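Local atomic coordinates of rhamnose ABC transporter, periplasmic rhamnose-binding protein (Kribbella flavida, PDB entry 4KVF), a protein that probably binds a sugar such as rhamnose outside the membrane, as the carbohydrate-binding component of an ABC transporter. Residues V124-F127 with D128-A132. Residues are numbered along the deposited sequence; the frame is centred on the assembly and turned at random.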
# COMPACT_ATOMS: atom_id res chain seq x y z
N VAL A 124 -11.66 15.57 -5.08
CA VAL A 124 -10.52 15.24 -4.24
C VAL A 124 -10.48 13.74 -3.97
O VAL A 124 -11.42 13.17 -3.43
CB VAL A 124 -10.57 16.00 -2.91
CG1 VAL A 124 -9.47 15.52 -1.98
CG2 VAL A 124 -10.43 17.50 -3.16
N VAL A 125 -9.39 13.12 -4.40
CA VAL A 125 -9.16 11.70 -4.19
C VAL A 125 -7.90 11.53 -3.34
O VAL A 125 -6.80 11.93 -3.74
CB VAL A 125 -8.95 10.98 -5.53
CG1 VAL A 125 -8.60 9.52 -5.31
CG2 VAL A 125 -10.19 11.11 -6.39
N THR A 126 -8.05 10.95 -2.17
CA THR A 126 -6.88 10.66 -1.37
C THR A 126 -6.30 9.31 -1.77
O THR A 126 -6.98 8.49 -2.40
CB THR A 126 -7.22 10.67 0.12
OG1 THR A 126 -8.39 9.86 0.33
CG2 THR A 126 -7.54 12.08 0.58
N PHE A 127 -5.04 9.09 -1.44
CA PHE A 127 -4.40 7.81 -1.71
C PHE A 127 -3.32 7.54 -0.70
O PHE A 127 -2.77 8.46 -0.11
CB PHE A 127 -3.86 7.74 -3.15
CG PHE A 127 -2.59 8.53 -3.38
CD1 PHE A 127 -2.64 9.89 -3.58
CD2 PHE A 127 -1.36 7.89 -3.43
CE1 PHE A 127 -1.48 10.62 -3.81
CE2 PHE A 127 -0.19 8.62 -3.65
CZ PHE A 127 -0.25 9.98 -3.85
N ASP A 128 -3.05 6.25 -0.46
CA ASP A 128 -2.04 5.82 0.49
C ASP A 128 -2.47 6.08 1.94
O ASP A 128 -2.69 5.16 2.70
CB ASP A 128 -0.68 6.46 0.20
CG ASP A 128 0.43 5.44 0.06
OD1 ASP A 128 0.67 4.70 1.04
OD2 ASP A 128 1.06 5.38 -1.01
N SER A 129 -2.60 7.36 2.29
CA SER A 129 -3.08 7.75 3.60
C SER A 129 -4.28 8.67 3.42
O SER A 129 -4.23 9.62 2.63
CB SER A 129 -1.99 8.46 4.40
OG SER A 129 -0.93 7.57 4.68
N ASP A 130 -5.35 8.38 4.15
CA ASP A 130 -6.62 9.04 3.92
C ASP A 130 -6.76 10.32 4.74
O ASP A 130 -6.08 10.50 5.76
CB ASP A 130 -7.74 8.06 4.27
CG ASP A 130 -9.08 8.46 3.69
OD1 ASP A 130 -9.14 9.44 2.90
OD2 ASP A 130 -10.06 7.76 4.00
N ALA A 131 -7.65 11.21 4.29
CA ALA A 131 -8.04 12.38 5.08
C ALA A 131 -9.33 12.04 5.81
O ALA A 131 -9.89 10.96 5.60
CB ALA A 131 -8.24 13.60 4.18
N ALA A 132 -9.80 12.92 6.70
CA ALA A 132 -11.08 12.71 7.35
C ALA A 132 -12.14 12.49 6.27
O ALA A 132 -12.07 13.09 5.19
CB ALA A 132 -11.45 13.89 8.23
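The hydroxyl of Thr126 meets the carboxylate of Asp130 obliquely, where the chain leaves its strand and doubles back alongside it. Its OG1 donates to Asp130 OD1 at 2.7 Å, arriving from above the carboxylate plane, 44° out of it. Asp130 carries its CG anti to the backbone N (chi1 -163°), and from there OD1 turns toward the Thr126 hydroxyl. OD1 is shared further: it accepts a weak bond from Ala131 N and forms a salt bridge with Arg136 NE, making three donors that would be expected to stabilise its charge. The methyl branch of Thr126 packs alongside, with CG2 4.0 Å from Ala131 CB. At the bend itself, Ser129 N reaches Phe127 O at 2.6 Å with a bent N-H angle of 136°, closing a tight three-residue turn. Asp128, at its apex, has positive phi and negative psi, the signature of a classic gamma turn. Beyond the turn, Asp128 OD1 is hydrogen-bonded to Gln142 NE2 and Ser129 OG to Lys47 NZ. The arrangement illustrates how a parallel strand ends in the alpha/beta fold of periplasmic binding proteins: a turn follows the C-terminal end of strand 123-127, and a side-chain bond ties the departing loop back to it.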